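Local coordinates for NADB-Rossmann Superfamily protein (Streptococcus agalactiae, PDB 3LEC), which probably acts as a tRNA (adenine(22)-N1)-methyltransferase with a Rossmann-type nucleotide-binding fold, and carries a bound zinc ion, at residues A[36-39]-A[43-46]; A[134-139]-A[159-164]; A[196-201]-A[217-222]. All coordinates share one frame; numbering follows the deposited sequence.

Contact 1: residues A[36-39]-A[43-46]; sequences PIFL and GYCD
Leu39 turns its side chain onto Cys45 while its carbonyl oxygen receives the backbone of the turn that follows. The sulfur of Cys45 lies over one flank of the leucine, with SG 3.7 Å from Leu39 CD1 and 3.8 Å from Leu39 CB. Leu39 CG stands beside its backbone N (chi1 -70°), which swings the isobutyl group along this flank; the compact, weakly polar thiol suits this buried place against a leucine. The second methyl, Leu39 CD2, approaches Tyr44 CB at 4.2 Å. Farther out, the Phe38 and Tyr44 side chains approach obliquely, their ring planes steeply inclined, and Phe38 CZ comes to 4.1 Å from Tyr44 CE2. Phe38 reaches there because its CG is anti to its own backbone N (chi1 174°). Both polar bonds are weak and share one acceptor: Tyr44 N lies 2.9 Å from Leu39 O, and Cys45 N lies 3.3 Å from Leu39 O. The first belongs to the Schellman motif that ends the helix at Gly43, whose positive phi glycine tolerates easily; the second is an additional bond one residue beyond. Lys21 makes a cation-pi contact with Tyr44. The contact thus lies where helix 34-41 hands over to strand 45-52 in the beta-alpha-beta unit that begins with strand 23-28; Leu39 also packs on Leu25 and Cys45 on Ala23, while Ala16 of helix 10-16 touches both Phe38 and Leu39.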
ATOM      1  N   PRO A  36      -1.015 -12.331   6.860  1.00 18.01           N
ATOM      2  CA  PRO A  36      -2.088 -12.968   7.637  1.00 17.91           C
ATOM      3  C   PRO A  36      -1.588 -14.001   8.681  1.00 17.46           C
ATOM      4  O   PRO A  36      -2.119 -14.046   9.799  1.00 17.50           O
ATOM      5  CB  PRO A  36      -2.966 -13.652   6.564  1.00 18.33           C
ATOM      6  CG  PRO A  36      -2.674 -12.982   5.314  1.00 18.82           C
ATOM      7  CD  PRO A  36      -1.265 -12.400   5.409  1.00 18.65           C
ATOM      8  N   ILE A  37      -0.560 -14.800   8.360  1.00 17.34           N
ATOM      9  CA  ILE A  37      -0.035 -15.771   9.335  1.00 16.90           C
ATOM     10  C   ILE A  37       0.532 -15.072  10.571  1.00 17.47           C
ATOM     11  O   ILE A  37       0.300 -15.506  11.690  1.00 18.05           O
ATOM     12  CB  ILE A  37       1.022 -16.751   8.704  1.00 17.50           C
ATOM     13  CG1 ILE A  37       0.320 -17.725   7.748  1.00 16.93           C
ATOM     14  CG2 ILE A  37       1.793 -17.535   9.778  1.00 16.63           C
ATOM     15  CD1 ILE A  37       1.237 -18.323   6.704  1.00 17.08           C
ATOM     16  N   PHE A  38       1.282 -14.003  10.363  1.00 17.39           N
ATOM     17  CA  PHE A  38       1.835 -13.264  11.481  1.00 17.61           C
ATOM     18  C   PHE A  38       0.709 -12.805  12.405  1.00 17.34           C
ATOM     19  O   PHE A  38       0.750 -13.033  13.619  1.00 18.38           O
ATOM     20  CB  PHE A  38       2.624 -12.039  11.023  1.00 17.94           C
ATOM     21  CG  PHE A  38       3.084 -11.199  12.177  1.00 19.74           C
ATOM     22  CD1 PHE A  38       4.061 -11.686  13.054  1.00 22.46           C
ATOM     23  CD2 PHE A  38       2.473  -9.977  12.450  1.00 19.21           C
ATOM     24  CE1 PHE A  38       4.465 -10.942  14.174  1.00 22.67           C
ATOM     25  CE2 PHE A  38       2.881  -9.196  13.554  1.00 21.27           C
ATOM     26  CZ  PHE A  38       3.867  -9.677  14.418  1.00 22.35           C
ATOM     27  N   LEU A  39      -0.309 -12.198  11.805  1.00 18.30           N
ATOM     28  CA  LEU A  39      -1.360 -11.532  12.571  1.00 19.35           C
ATOM     29  C   LEU A  39      -2.194 -12.556  13.314  1.00 20.35           C
ATOM     30  O   LEU A  39      -2.584 -12.304  14.459  1.00 21.31           O
ATOM     31  CB  LEU A  39      -2.237 -10.686  11.655  1.00 18.48           C
ATOM     32  CG  LEU A  39      -1.518  -9.452  11.107  1.00 19.55           C
ATOM     33  CD1 LEU A  39      -2.446  -8.720  10.152  1.00 18.84           C
ATOM     34  CD2 LEU A  39      -1.027  -8.533  12.276  1.00 17.59           C
ATOM     35  N   GLY A  43      -2.430 -13.797  17.548  1.00 28.62           N
ATOM     36  CA  GLY A  43      -3.777 -13.471  18.019  1.00 28.72           C
ATOM     37  C   GLY A  43      -4.182 -12.015  17.826  1.00 28.60           C
ATOM     38  O   GLY A  43      -5.179 -11.576  18.413  1.00 28.75           O
ATOM     39  N   TYR A  44      -3.434 -11.271  17.005  1.00 28.10           N
ATOM     40  CA  TYR A  44      -3.693  -9.836  16.794  1.00 28.13           C
ATOM     41  C   TYR A  44      -4.886  -9.533  15.891  1.00 27.53           C
ATOM     42  O   TYR A  44      -5.394  -8.395  15.866  1.00 27.84           O
ATOM     43  CB  TYR A  44      -2.467  -9.133  16.222  1.00 28.03           C
ATOM     44  CG  TYR A  44      -1.251  -9.087  17.126  1.00 30.56           C
ATOM     45  CD1 TYR A  44      -1.368  -9.206  18.511  1.00 31.43           C
ATOM     46  CD2 TYR A  44       0.022  -8.882  16.589  1.00 30.28           C
ATOM     47  CE1 TYR A  44      -0.252  -9.151  19.331  1.00 31.04           C
ATOM     48  CE2 TYR A  44       1.134  -8.829  17.394  1.00 31.66           C
ATOM     49  CZ  TYR A  44       0.995  -8.951  18.767  1.00 32.15           C
ATOM     50  OH  TYR A  44       2.100  -8.881  19.581  1.00 31.95           O
ATOM     51  N   CYS A  45      -5.287 -10.518  15.101  1.00 25.97           N
ATOM     52  CA  CYS A  45      -6.506 -10.410  14.323  1.00 25.88           C
ATOM     53  C   CYS A  45      -7.380 -11.614  14.606  1.00 25.26           C
ATOM     54  O   CYS A  45      -6.899 -12.630  15.083  1.00 25.09           O
ATOM     55  CB  CYS A  45      -6.220 -10.329  12.823  1.00 25.14           C
ATOM     56  SG  CYS A  45      -5.451  -8.773  12.336  1.00 29.40           S
ATOM     57  N   ASP A  46      -8.655 -11.495  14.266  1.00 24.90           N
ATOM     58  CA  ASP A  46      -9.622 -12.542  14.530  1.00 25.06           C
ATOM     59  C   ASP A  46      -9.749 -13.537  13.388  1.00 24.19           C
ATOM     60  O   ASP A  46     -10.056 -14.706  13.631  1.00 23.78           O
ATOM     61  CB  ASP A  46     -10.984 -11.918  14.820  1.00 26.25           C
ATOM     62  CG  ASP A  46     -11.102 -11.405  16.243  1.00 29.66           C
ATOM     63  OD1 ASP A  46     -10.117 -11.519  17.012  1.00 32.36           O
ATOM     64  OD2 ASP A  46     -12.198 -10.910  16.594  1.00 32.77           O
TER

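Contact 2: residues A[134-139]-A[159-164]; sequences KWLAAN and LVVKHG
Leu136 and Val161 meet tip to tip, and the interaction between helix and strand is purely apolar. The branched end of the leucine divides its methyls: CD1 of Leu136 is 3.9 Å from CG2 of Val161, and CD2 of Leu136 is 3.9 Å from CG1 of Val161. CD1 of Leu136 also touches CD1 of Leu159, at 4.0 Å, so one leucine spans two strand residues whose side chains share a face of the sheet. Beta-branched valine suits the strand, and leucine gives the helix the extra length to reach it.

A side-chain hydrogen bond inside 134-139 ties Asn139, just past the helix, back to its last turn: Asn139 ND2 donates to Trp135 O over 2.8 Å in a nearly straight bond (171°), with the acceptor almost in the amide plane. The same nitrogen sits above a face of the Trp135 indole, whose NE1 bonds Asn109 OD1. Zinc ligand Asp140 follows directly.

Helix 129-138 thereby packs on the antiparallel end of a Rossmann-type mixed sheet, with Leu132 also touching Leu159. Phe141 of edge strand 141-150 touches both Leu136 and Val161; strand 155-163 pairs antiparallel with 141-150 on one side and 120-125 on the other.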
ATOM      1  N   LYS A 134      -4.515  10.337  -5.559  1.00 19.76           N
ATOM      2  CA  LYS A 134      -5.524  11.047  -6.352  1.00 20.57           C
ATOM      3  C   LYS A 134      -6.831  10.286  -6.375  1.00 20.07           C
ATOM      4  O   LYS A 134      -7.902  10.879  -6.271  1.00 20.37           O
ATOM      5  CB  LYS A 134      -5.069  11.272  -7.787  1.00 21.27           C
ATOM      6  CG  LYS A 134      -4.017  12.347  -7.970  1.00 24.60           C
ATOM      7  CD  LYS A 134      -3.495  12.312  -9.410  1.00 28.36           C
ATOM      8  CE  LYS A 134      -2.632  13.524  -9.729  1.00 31.83           C
ATOM      9  NZ  LYS A 134      -2.302  13.582 -11.191  1.00 33.43           N
ATOM     10  N   TRP A 135      -6.725   8.971  -6.481  1.00 19.83           N
ATOM     11  CA  TRP A 135      -7.897   8.125  -6.514  1.00 19.83           C
ATOM     12  C   TRP A 135      -8.587   8.135  -5.159  1.00 19.34           C
ATOM     13  O   TRP A 135      -9.801   8.223  -5.107  1.00 19.35           O
ATOM     14  CB  TRP A 135      -7.561   6.701  -6.927  1.00 21.21           C
ATOM     15  CG  TRP A 135      -8.820   5.874  -7.039  1.00 20.47           C
ATOM     16  CD1 TRP A 135      -9.554   5.659  -8.168  1.00 20.74           C
ATOM     17  CD2 TRP A 135      -9.497   5.188  -5.974  1.00 21.92           C
ATOM     18  NE1 TRP A 135     -10.651   4.882  -7.868  1.00 21.80           N
ATOM     19  CE2 TRP A 135     -10.635   4.574  -6.531  1.00 20.03           C
ATOM     20  CE3 TRP A 135      -9.234   5.008  -4.606  1.00 20.08           C
ATOM     21  CZ2 TRP A 135     -11.525   3.789  -5.769  1.00 20.08           C
ATOM     22  CZ3 TRP A 135     -10.142   4.246  -3.841  1.00 23.49           C
ATOM     23  CH2 TRP A 135     -11.276   3.647  -4.437  1.00 20.99           C
ATOM     24  N   LEU A 136      -7.812   8.048  -4.079  1.00 18.50           N
ATOM     25  CA  LEU A 136      -8.375   8.075  -2.740  1.00 19.56           C
ATOM     26  C   LEU A 136      -9.147   9.375  -2.508  1.00 20.20           C
ATOM     27  O   LEU A 136     -10.313   9.359  -2.049  1.00 19.66           O
ATOM     28  CB  LEU A 136      -7.284   7.866  -1.694  1.00 19.25           C
ATOM     29  CG  LEU A 136      -6.661   6.461  -1.683  1.00 19.22           C
ATOM     30  CD1 LEU A 136      -5.315   6.492  -0.932  1.00 20.58           C
ATOM     31  CD2 LEU A 136      -7.637   5.464  -1.056  1.00 21.54           C
ATOM     32  N   ALA A 137      -8.506  10.499  -2.844  1.00 20.80           N
ATOM     33  CA  ALA A 137      -9.137  11.828  -2.649  1.00 20.93           C
ATOM     34  C   ALA A 137     -10.440  11.990  -3.409  1.00 21.71           C
ATOM     35  O   ALA A 137     -11.368  12.640  -2.920  1.00 21.86           O
ATOM     36  CB  ALA A 137      -8.187  12.937  -3.039  1.00 20.78           C
ATOM     37  N   ALA A 138     -10.496  11.436  -4.618  1.00 21.88           N
ATOM     38  CA  ALA A 138     -11.651  11.583  -5.499  1.00 22.24           C
ATOM     39  C   ALA A 138     -12.813  10.687  -5.098  1.00 22.34           C
ATOM     40  O   ALA A 138     -13.941  10.901  -5.566  1.00 23.37           O
ATOM     41  CB  ALA A 138     -11.264  11.302  -6.947  1.00 22.45           C
ATOM     42  N   ASN A 139     -12.551   9.692  -4.245  1.00 21.49           N
ATOM     43  CA  ASN A 139     -13.574   8.694  -3.920  1.00 20.82           C
ATOM     44  C   ASN A 139     -13.963   8.598  -2.443  1.00 20.50           C
ATOM     45  O   ASN A 139     -14.393   7.545  -1.956  1.00 19.42           O
ATOM     46  CB  ASN A 139     -13.178   7.342  -4.493  1.00 21.12           C
ATOM     47  CG  ASN A 139     -13.222   7.329  -5.995  1.00 21.94           C
ATOM     48  OD1 ASN A 139     -14.285   7.145  -6.592  1.00 23.45           O
ATOM     49  ND2 ASN A 139     -12.071   7.551  -6.626  1.00 21.12           N
ATOM     50  N   LEU A 159       0.395   3.811   3.208  1.00 18.07           N
ATOM     51  CA  LEU A 159      -0.746   4.700   3.442  1.00 18.48           C
ATOM     52  C   LEU A 159      -1.828   4.008   4.246  1.00 18.96           C
ATOM     53  O   LEU A 159      -2.267   2.936   3.876  1.00 19.00           O
ATOM     54  CB  LEU A 159      -1.354   5.145   2.109  1.00 19.51           C
ATOM     55  CG  LEU A 159      -0.515   5.876   1.063  1.00 20.51           C
ATOM     56  CD1 LEU A 159      -1.387   6.341  -0.073  1.00 23.14           C
ATOM     57  CD2 LEU A 159       0.210   7.029   1.682  1.00 22.48           C
ATOM     58  N   VAL A 160      -2.287   4.647   5.328  1.00 17.90           N
ATOM     59  CA  VAL A 160      -3.371   4.090   6.162  1.00 18.10           C
ATOM     60  C   VAL A 160      -4.598   4.918   5.866  1.00 17.80           C
ATOM     61  O   VAL A 160      -4.528   6.156   5.888  1.00 16.58           O
ATOM     62  CB  VAL A 160      -3.041   4.173   7.657  1.00 17.54           C
ATOM     63  CG1 VAL A 160      -4.155   3.501   8.483  1.00 19.85           C
ATOM     64  CG2 VAL A 160      -1.701   3.508   7.936  1.00 20.58           C
ATOM     65  N   VAL A 161      -5.710   4.244   5.558  1.00 17.05           N
ATOM     66  CA  VAL A 161      -6.850   4.904   4.941  1.00 18.79           C
ATOM     67  C   VAL A 161      -8.138   4.502   5.652  1.00 18.97           C
ATOM     68  O   VAL A 161      -8.311   3.357   6.061  1.00 18.58           O
ATOM     69  CB  VAL A 161      -6.977   4.506   3.420  1.00 18.71           C
ATOM     70  CG1 VAL A 161      -8.206   5.112   2.792  1.00 19.27           C
ATOM     71  CG2 VAL A 161      -5.742   4.937   2.624  1.00 18.74           C
ATOM     72  N   LYS A 162      -9.032   5.462   5.817  1.00 20.04           N
ATOM     73  CA  LYS A 162     -10.388   5.151   6.255  1.00 20.64           C
ATOM     74  C   LYS A 162     -11.372   5.914   5.360  1.00 21.15           C
ATOM     75  O   LYS A 162     -10.970   6.774   4.589  1.00 21.85           O
ATOM     76  CB  LYS A 162     -10.557   5.545   7.743  1.00 21.02           C
ATOM     77  CG  LYS A 162      -9.705   4.653   8.705  1.00 23.88           C
ATOM     78  CD  LYS A 162      -9.814   5.008  10.202  1.00 29.45           C
ATOM     79  CE  LYS A 162     -11.115   4.503  10.844  1.00 29.47           C
ATOM     80  NZ  LYS A 162     -11.152   3.026  11.039  1.00 31.79           N
ATOM     81  N   HIS A 163     -12.663   5.614   5.453  1.00 21.05           N
ATOM     82  CA  HIS A 163     -13.645   6.437   4.741  1.00 21.90           C
ATOM     83  C   HIS A 163     -13.538   7.850   5.293  1.00 21.80           C
ATOM     84  O   HIS A 163     -13.294   8.037   6.496  1.00 22.49           O
ATOM     85  CB  HIS A 163     -15.059   5.873   4.918  1.00 21.89           C
ATOM     86  CG  HIS A 163     -15.274   4.562   4.225  1.00 22.94           C
ATOM     87  ND1 HIS A 163     -15.738   4.470   2.930  1.00 25.13           N
ATOM     88  CD2 HIS A 163     -15.099   3.288   4.651  1.00 24.63           C
ATOM     89  CE1 HIS A 163     -15.834   3.197   2.586  1.00 25.39           C
ATOM     90  NE2 HIS A 163     -15.456   2.460   3.615  1.00 23.36           N
ATOM     91  N   GLY A 164     -13.675   8.835   4.405  1.00 21.90           N
ATOM     92  CA  GLY A 164     -13.626  10.242   4.782  1.00 21.84           C
ATOM     93  C   GLY A 164     -13.445  11.128   3.569  1.00 21.44           C
ATOM     94  O   GLY A 164     -12.892  10.700   2.557  1.00 21.76           O
TER

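Contact 3: residues A[196-201]-A[217-222]; sequences NKLTFA and EDKIQD
Helices 196-201 and 217-222 run roughly antiparallel, their axes 9.9 Å apart at closest approach and their directions 149° apart, with Leu198 and Ile220 facing each other at the nearest CA pair. Leu198 enters the interface base first: its CB lies 3.7 Å from Ile220 CG1, and the same CB is 4.0 Å from Ile220 CD1. The isoleucine takes part by its long branch. CG1 stands beside the backbone N (chi1 -76°), which carries Ile220 CD1 across the gap to the neighbouring backbone, 3.8 Å from Leu198 O. The branched end of Leu198 extends toward Lys219 instead, and Leu198 CD1 rests 3.8 Å from Lys219 CB, the two side chains crossing at about a right angle. Such a pairing is that of a helical hairpin: helix 185-204 turns through a short connection into helix 210-227, consistent with the C-terminal coiled-coil region of TrmK-type methyltransferases. Apolar residues recur three or four positions apart, as Leu195, Leu198 and Leu202 on one helix and Leu216, Ile220 and Ile223 on the other, and the Leu195 and Leu202 side chains flank Ile220 while Leu216 and Ile223 flank Leu198. Lysine fits the margin of this seam because its aliphatic root can cover the leucine while the extended chain carries the ammonium away from it. Thr199 borders the opposite margin, where its backbone N is 4.4 Å from Ile220 CD1; its hydroxyl is bonded to Leu195 O one turn back along its own helix, which spares the apolar seam a polar group in need of a partner.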
ATOM      1  N   ASN A 196      18.146  14.051  -7.832  1.00 20.50           N
ATOM      2  CA  ASN A 196      19.334  13.639  -8.578  1.00 20.85           C
ATOM      3  C   ASN A 196      18.978  13.018  -9.916  1.00 20.41           C
ATOM      4  O   ASN A 196      19.480  13.439 -10.955  1.00 19.98           O
ATOM      5  CB  ASN A 196      20.163  12.665  -7.758  1.00 22.15           C
ATOM      6  CG  ASN A 196      20.673  13.275  -6.471  1.00 24.80           C
ATOM      7  OD1 ASN A 196      20.614  14.505  -6.274  1.00 26.69           O
ATOM      8  ND2 ASN A 196      21.170  12.424  -5.577  1.00 26.85           N
ATOM      9  N   LYS A 197      18.091  12.029  -9.882  1.00 19.45           N
ATOM     10  CA  LYS A 197      17.611  11.365 -11.091  1.00 19.38           C
ATOM     11  C   LYS A 197      16.950  12.315 -12.085  1.00 19.21           C
ATOM     12  O   LYS A 197      17.207  12.257 -13.283  1.00 18.46           O
ATOM     13  CB  LYS A 197      16.680  10.197 -10.722  1.00 18.80           C
ATOM     14  CG  LYS A 197      17.441   9.086  -9.977  1.00 20.40           C
ATOM     15  CD  LYS A 197      16.592   7.829  -9.731  1.00 19.23           C
ATOM     16  CE  LYS A 197      15.546   8.049  -8.642  1.00 24.48           C
ATOM     17  NZ  LYS A 197      14.754   6.779  -8.365  1.00 26.54           N
ATOM     18  N   LEU A 198      16.078  13.185 -11.589  1.00 19.18           N
ATOM     19  CA  LEU A 198      15.427  14.117 -12.466  1.00 19.65           C
ATOM     20  C   LEU A 198      16.438  15.085 -13.090  1.00 18.80           C
ATOM     21  O   LEU A 198      16.269  15.532 -14.221  1.00 18.51           O
ATOM     22  CB  LEU A 198      14.349  14.885 -11.703  1.00 19.96           C
ATOM     23  CG  LEU A 198      13.172  14.031 -11.190  1.00 21.39           C
ATOM     24  CD1 LEU A 198      12.362  14.872 -10.245  1.00 22.99           C
ATOM     25  CD2 LEU A 198      12.281  13.504 -12.312  1.00 24.68           C
ATOM     26  N   THR A 199      17.480  15.408 -12.338  1.00 19.32           N
ATOM     27  CA  THR A 199      18.489  16.332 -12.840  1.00 20.29           C
ATOM     28  C   THR A 199      19.344  15.679 -13.948  1.00 20.46           C
ATOM     29  O   THR A 199      19.657  16.320 -14.954  1.00 22.14           O
ATOM     30  CB  THR A 199      19.345  16.896 -11.700  1.00 20.26           C
ATOM     31  OG1 THR A 199      18.482  17.586 -10.770  1.00 19.19           O
ATOM     32  CG2 THR A 199      20.389  17.888 -12.260  1.00 21.44           C
ATOM     33  N   PHE A 200      19.699  14.402 -13.775  1.00 21.21           N
ATOM     34  CA  PHE A 200      20.295  13.623 -14.865  1.00 21.49           C
ATOM     35  C   PHE A 200      19.344  13.555 -16.075  1.00 22.12           C
ATOM     36  O   PHE A 200      19.787  13.702 -17.227  1.00 21.81           O
ATOM     37  CB  PHE A 200      20.612  12.187 -14.412  1.00 21.88           C
ATOM     38  CG  PHE A 200      21.947  12.017 -13.758  1.00 21.96           C
ATOM     39  CD1 PHE A 200      23.131  12.067 -14.513  1.00 22.90           C
ATOM     40  CD2 PHE A 200      22.035  11.721 -12.410  1.00 23.52           C
ATOM     41  CE1 PHE A 200      24.392  11.864 -13.907  1.00 24.67           C
ATOM     42  CE2 PHE A 200      23.295  11.524 -11.796  1.00 24.68           C
ATOM     43  CZ  PHE A 200      24.467  11.593 -12.555  1.00 25.16           C
ATOM     44  N   ALA A 201      18.053  13.286 -15.813  1.00 21.52           N
ATOM     45  CA  ALA A 201      17.027  13.175 -16.857  1.00 22.28           C
ATOM     46  C   ALA A 201      16.908  14.464 -17.693  1.00 21.81           C
ATOM     47  O   ALA A 201      16.839  14.418 -18.923  1.00 22.50           O
ATOM     48  CB  ALA A 201      15.663  12.829 -16.221  1.00 22.09           C
ATOM     49  N   GLU A 217      11.000  19.966 -15.253  1.00 22.50           N
ATOM     50  CA  GLU A 217      11.162  21.196 -14.508  1.00 23.47           C
ATOM     51  C   GLU A 217      10.088  21.347 -13.422  1.00 22.39           C
ATOM     52  O   GLU A 217      10.386  21.819 -12.328  1.00 21.77           O
ATOM     53  CB  GLU A 217      11.117  22.398 -15.456  1.00 24.64           C
ATOM     54  CG  GLU A 217      12.239  22.432 -16.461  1.00 27.83           C
ATOM     55  CD  GLU A 217      13.508  23.052 -15.929  1.00 31.37           C
ATOM     56  OE1 GLU A 217      14.372  23.392 -16.772  1.00 33.44           O
ATOM     57  OE2 GLU A 217      13.647  23.206 -14.689  1.00 34.30           O
ATOM     58  N   ASP A 218       8.850  20.960 -13.726  1.00 23.13           N
ATOM     59  CA  ASP A 218       7.769  21.060 -12.735  1.00 23.40           C
ATOM     60  C   ASP A 218       8.055  20.175 -11.518  1.00 22.65           C
ATOM     61  O   ASP A 218       7.890  20.623 -10.371  1.00 22.72           O
ATOM     62  CB  ASP A 218       6.376  20.775 -13.317  1.00 24.71           C
ATOM     63  CG  ASP A 218       5.261  21.422 -12.483  1.00 27.68           C
ATOM     64  OD1 ASP A 218       4.446  20.688 -11.873  1.00 31.90           O
ATOM     65  OD2 ASP A 218       5.240  22.674 -12.389  1.00 31.13           O
ATOM     66  N   LYS A 219       8.537  18.953 -11.765  1.00 22.00           N
ATOM     67  CA  LYS A 219       8.842  18.015 -10.669  1.00 21.34           C
ATOM     68  C   LYS A 219      10.028  18.515  -9.848  1.00 20.54           C
ATOM     69  O   LYS A 219      10.008  18.476  -8.623  1.00 20.38           O
ATOM     70  CB  LYS A 219       9.120  16.612 -11.225  1.00 21.16           C
ATOM     71  CG  LYS A 219       7.896  15.967 -11.949  1.00 22.22           C
ATOM     72  CD  LYS A 219       8.202  14.592 -12.553  1.00 23.60           C
ATOM     73  CE  LYS A 219       6.954  13.986 -13.201  1.00 29.08           C
ATOM     74  NZ  LYS A 219       7.312  12.925 -14.189  1.00 29.05           N
ATOM     75  N   ILE A 220      11.048  19.001 -10.541  1.00 20.83           N
ATOM     76  CA  ILE A 220      12.259  19.487  -9.885  1.00 20.73           C
ATOM     77  C   ILE A 220      11.941  20.627  -8.934  1.00 20.05           C
ATOM     78  O   ILE A 220      12.402  20.637  -7.784  1.00 19.16           O
ATOM     79  CB  ILE A 220      13.369  19.877 -10.916  1.00 21.25           C
ATOM     80  CG1 ILE A 220      14.018  18.591 -11.458  1.00 21.06           C
ATOM     81  CG2 ILE A 220      14.448  20.718 -10.247  1.00 21.81           C
ATOM     82  CD1 ILE A 220      14.593  18.697 -12.897  1.00 23.95           C
ATOM     83  N   GLN A 221      11.146  21.593  -9.401  1.00 20.86           N
ATOM     84  CA  GLN A 221      10.810  22.745  -8.533  1.00 21.57           C
ATOM     85  C   GLN A 221      10.023  22.313  -7.302  1.00 21.22           C
ATOM     86  O   GLN A 221      10.332  22.759  -6.202  1.00 20.88           O
ATOM     87  CB  GLN A 221      10.082  23.874  -9.290  1.00 22.13           C
ATOM     88  CG  GLN A 221       9.761  25.139  -8.422  1.00 22.23           C
ATOM     89  CD  GLN A 221      10.974  25.798  -7.766  1.00 23.24           C
ATOM     90  OE1 GLN A 221      12.093  25.705  -8.262  1.00 23.93           O
ATOM     91  NE2 GLN A 221      10.740  26.505  -6.659  1.00 25.16           N
ATOM     92  N   ASP A 222       9.030  21.444  -7.487  1.00 21.76           N
ATOM     93  CA  ASP A 222       8.240  20.917  -6.362  1.00 21.92           C
ATOM     94  C   ASP A 222       9.160  20.323  -5.309  1.00 21.35           C
ATOM     95  O   ASP A 222       9.046  20.610  -4.106  1.00 20.47           O
ATOM     96  CB  ASP A 222       7.222  19.847  -6.830  1.00 22.79           C
ATOM     97  CG  ASP A 222       5.996  20.432  -7.540  1.00 27.93           C
ATOM     98  OD1 ASP A 222       5.623  21.603  -7.294  1.00 31.32           O
ATOM     99  OD2 ASP A 222       5.365  19.687  -8.333  1.00 33.23           O
TER

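Contact 2 is the buried one, with all its touching residues enclosed between a helix and the sheet; contacts 1 and 3 are only partly buried. Contacts 1 and 2 reach the same seven-stranded sheet with centres about 25 Å apart, the first near its parallel part and the second in its antiparallel part, one strand in from the edge, whereas contact 3 joins two helices beyond the sheet. Chemistry follows place. The tight turn of contact 1 adds weak backbone bonds and an aromatic pair to its apolar touch, contact 2 meets through methyl groups alone, and contact 3 edges its apolar seam with lysine and threonine. Contact 2 lies nearest the zinc site of Asp140 and His165.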